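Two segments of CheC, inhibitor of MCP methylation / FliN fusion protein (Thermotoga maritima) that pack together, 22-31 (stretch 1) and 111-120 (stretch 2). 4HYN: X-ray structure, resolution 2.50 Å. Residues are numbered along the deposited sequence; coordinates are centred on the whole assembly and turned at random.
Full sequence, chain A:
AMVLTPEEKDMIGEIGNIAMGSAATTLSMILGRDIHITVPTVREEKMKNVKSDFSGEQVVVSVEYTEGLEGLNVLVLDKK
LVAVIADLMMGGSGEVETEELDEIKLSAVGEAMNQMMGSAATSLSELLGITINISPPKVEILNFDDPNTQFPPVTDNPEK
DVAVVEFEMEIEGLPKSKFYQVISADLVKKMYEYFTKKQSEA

Stretch 1 (22-31) SAATTLSMIL
Stretch 2 111-120: EAMNQMMGSA

Two helices from one chain pack here, far apart in sequence. Residues 22-30 of stretch 1 are helical, continuing a helix that begins earlier. Leu 31 is the first residue to leave helical geometry, with phi/psi of -91/173. Stretch 2 is helical throughout and extends beyond both of its ends. The N-to-C directions differ by 140°, so the helices run roughly antiparallel but clearly splayed. Their axes approach to 7.7 Å, a close packing in which small residues take part. The register is set by Ala 23 and Met 116, whose CA atoms lie 4.1 Å apart. The contact buries 404 Å², both sides summed.

Glu 111 opens stretch 2 without contacting stretch 1. Its backbone O accepts from Gln 115 N at 3.1 Å, a regular helical bond. Ala 112 is buried and its CB points sideways. That CB lies 4.2 Å from Leu 27 CD2, an apolar contact. Leu 27 also starts sideways, but its end comes nearer; chi1 is t (-153°) and chi2 is off-well at -100°. Met 113, a selenomethionine, has its CB directed away, and Asn 114 is out of reach.

Gln 115 points toward stretch 1. Chi1 is off-well at -127°, chi2 is p (69°) and chi3 is 17°. Its CG meets Ile 30 CD1 at 3.7 Å, so the aliphatic part of the glutamine makes this contact. Ile 30 also points toward its partner, with chi1 m (-71°) and chi2 t (178°). Both residues are exposed.

Met 116, also selenomethionine, has the largest covered area in the contact. Its rotamer is m for chi1 (-75°) and t for chi2 (-174°), with chi3 off-well at -117°. Met 116 CE reaches Leu 27 CD2 at 3.5 Å. Nearer the backbone, Met 116 CB is 3.7 Å from Ala 23 CB. Ala 23 CB also lies 3.1 Å from Met 116 O, so the small alanine side chain rests directly against the opposing backbone. The same Met 116 O accepts from Ala 120 N at 3.0 Å within its own helix.

Met 117, another selenomethionine, points away. Gly 118 makes no contact with stretch 1.

Ser 119 points toward stretch 1 with chi1 m (-65°). Its CB sits 4.0 Å from Ala 23 CA and 4.1 Å from Ser 22 O. Ser 22 points toward stretch 2, with chi1 t (-165°). Ser 119 OG approaches Thr 26 CG2 to 3.2 Å. Thr 26 also points toward stretch 2, with chi1 p (53°). A weak hydrogen bond joins Thr 26 OG1 and Ser 119 OG at 3.4 Å. Each hydroxyl also lies near a carbonyl of its own helix: Thr 26 OG1 is 3.1 Å from Ala 23 O, and Ser 119 OG is 3.1 Å from Gln 115 O. The proton arrangement is not settled.

Ala 120 closes the stretch, its CB sideways and its side chain no nearer than 4.6 Å to stretch 1.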

# COMPACT_ATOMS: atom_id res chain seq x y z
N SER A 22 -4.24 -10.58 -3.30
CA SER A 22 -3.65 -11.75 -2.66
C SER A 22 -3.48 -11.43 -1.16
O SER A 22 -3.77 -12.26 -0.30
CB SER A 22 -2.29 -12.06 -3.31
OG SER A 22 -1.84 -13.35 -2.97
N ALA A 23 -3.08 -10.19 -0.88
CA ALA A 23 -2.91 -9.74 0.50
C ALA A 23 -4.25 -9.79 1.24
O ALA A 23 -4.29 -10.04 2.45
CB ALA A 23 -2.37 -8.33 0.51
N ALA A 24 -5.34 -9.57 0.51
CA ALA A 24 -6.68 -9.57 1.07
C ALA A 24 -7.15 -10.99 1.39
O ALA A 24 -7.84 -11.21 2.39
CB ALA A 24 -7.66 -8.91 0.10
N THR A 25 -6.74 -11.94 0.54
CA THR A 25 -7.10 -13.34 0.71
C THR A 25 -6.47 -13.98 1.93
O THR A 25 -7.11 -14.79 2.61
CB THR A 25 -6.77 -14.15 -0.56
OG1 THR A 25 -7.56 -13.69 -1.65
CG2 THR A 25 -7.05 -15.63 -0.34
N THR A 26 -5.20 -13.66 2.20
CA THR A 26 -4.52 -14.22 3.38
C THR A 26 -5.10 -13.56 4.62
O THR A 26 -5.27 -14.19 5.66
CB THR A 26 -3.00 -13.98 3.35
OG1 THR A 26 -2.73 -12.59 3.15
CG2 THR A 26 -2.35 -14.78 2.24
N LEU A 27 -5.43 -12.28 4.49
CA LEU A 27 -6.02 -11.49 5.56
C LEU A 27 -7.38 -12.07 5.89
O LEU A 27 -7.77 -12.17 7.05
CB LEU A 27 -6.17 -10.04 5.08
CG LEU A 27 -6.16 -8.89 6.09
CD1 LEU A 27 -7.56 -8.41 6.40
CD2 LEU A 27 -5.44 -9.35 7.34
N SER A 28 -8.08 -12.48 4.83
CA SER A 28 -9.40 -13.07 4.94
C SER A 28 -9.30 -14.44 5.59
O SER A 28 -10.23 -14.89 6.25
CB SER A 28 -9.99 -13.22 3.54
OG SER A 28 -11.31 -13.74 3.59
N MSE A 29 -8.19 -15.12 5.34
CA MSE A 29 -7.95 -16.45 5.89
C MSE A 29 -7.69 -16.38 7.39
O MSE A 29 -8.13 -17.24 8.15
CB MSE A 29 -6.75 -17.08 5.17
CG MSE A 29 -7.02 -18.49 4.69
SE MSE A 29 -8.66 -18.56 3.66
CE MSE A 29 -9.72 -19.68 4.82
N ILE A 30 -6.98 -15.33 7.81
CA ILE A 30 -6.64 -15.10 9.20
C ILE A 30 -7.93 -14.78 9.96
O ILE A 30 -8.17 -15.29 11.07
CB ILE A 30 -5.64 -13.91 9.33
CG1 ILE A 30 -4.27 -14.32 8.79
CG2 ILE A 30 -5.52 -13.46 10.76
CD1 ILE A 30 -3.23 -13.19 8.82
N LEU A 31 -8.74 -13.91 9.36
CA LEU A 31 -10.03 -13.51 9.92
C LEU A 31 -11.08 -14.47 9.34
O LEU A 31 -10.76 -15.29 8.48
CB LEU A 31 -10.35 -12.07 9.52
CG LEU A 31 -9.45 -10.97 10.07
CD1 LEU A 31 -8.92 -10.12 8.95
CD2 LEU A 31 -10.24 -10.11 10.99
N GLU A 111 1.31 -6.95 12.38
CA GLU A 111 1.29 -8.37 12.05
C GLU A 111 0.43 -8.56 10.80
O GLU A 111 0.80 -9.31 9.90
CB GLU A 111 0.73 -9.20 13.21
CG GLU A 111 0.39 -10.66 12.88
CD GLU A 111 1.60 -11.56 12.61
OE1 GLU A 111 1.57 -12.73 13.06
OE2 GLU A 111 2.56 -11.13 11.93
N ALA A 112 -0.70 -7.88 10.76
CA ALA A 112 -1.58 -7.97 9.60
C ALA A 112 -0.84 -7.44 8.37
O ALA A 112 -0.88 -8.06 7.31
CB ALA A 112 -2.86 -7.18 9.84
N MSE A 113 -0.11 -6.34 8.54
CA MSE A 113 0.66 -5.76 7.45
C MSE A 113 1.75 -6.72 7.01
O MSE A 113 2.04 -6.85 5.82
CB MSE A 113 1.30 -4.44 7.89
CG MSE A 113 0.32 -3.29 8.02
SE MSE A 113 -0.64 -2.99 6.39
CE MSE A 113 -2.43 -3.31 7.00
N ASN A 114 2.35 -7.40 7.98
CA ASN A 114 3.41 -8.37 7.75
C ASN A 114 2.93 -9.45 6.78
O ASN A 114 3.56 -9.72 5.75
CB ASN A 114 3.78 -9.04 9.08
CG ASN A 114 5.27 -9.10 9.32
OD1 ASN A 114 5.78 -8.50 10.27
ND2 ASN A 114 5.98 -9.84 8.47
N GLN A 115 1.79 -10.05 7.10
CA GLN A 115 1.20 -11.11 6.29
C GLN A 115 0.72 -10.62 4.93
O GLN A 115 0.94 -11.29 3.92
CB GLN A 115 0.03 -11.74 7.06
CG GLN A 115 0.11 -13.25 7.20
CD GLN A 115 1.22 -13.70 8.12
OE1 GLN A 115 1.75 -12.93 8.92
NE2 GLN A 115 1.58 -14.98 8.03
N MSE A 116 0.11 -9.45 4.91
CA MSE A 116 -0.42 -8.86 3.68
C MSE A 116 0.61 -8.52 2.61
O MSE A 116 0.51 -8.99 1.49
CB MSE A 116 -1.24 -7.61 4.00
CG MSE A 116 -2.60 -7.91 4.59
SE MSE A 116 -3.63 -6.30 4.80
CE MSE A 116 -3.80 -6.32 6.71
N MSE A 117 1.55 -7.65 2.96
CA MSE A 117 2.58 -7.24 2.02
C MSE A 117 3.51 -8.37 1.62
O MSE A 117 4.09 -8.34 0.54
CB MSE A 117 3.34 -6.04 2.57
CG MSE A 117 2.49 -4.79 2.62
SE MSE A 117 3.34 -3.43 3.65
CE MSE A 117 4.17 -2.44 2.20
N GLY A 118 3.61 -9.37 2.50
CA GLY A 118 4.43 -10.54 2.21
C GLY A 118 3.79 -11.27 1.04
O GLY A 118 4.48 -11.75 0.13
N SER A 119 2.47 -11.34 1.05
CA SER A 119 1.71 -11.98 -0.02
C SER A 119 1.78 -11.14 -1.29
O SER A 119 1.93 -11.68 -2.39
CB SER A 119 0.26 -12.17 0.41
OG SER A 119 0.19 -13.07 1.48
N ALA A 120 1.66 -9.82 -1.13
CA ALA A 120 1.71 -8.89 -2.25
C ALA A 120 3.03 -9.03 -3.00
O ALA A 120 3.05 -9.12 -4.23
CB ALA A 120 1.54 -7.48 -1.76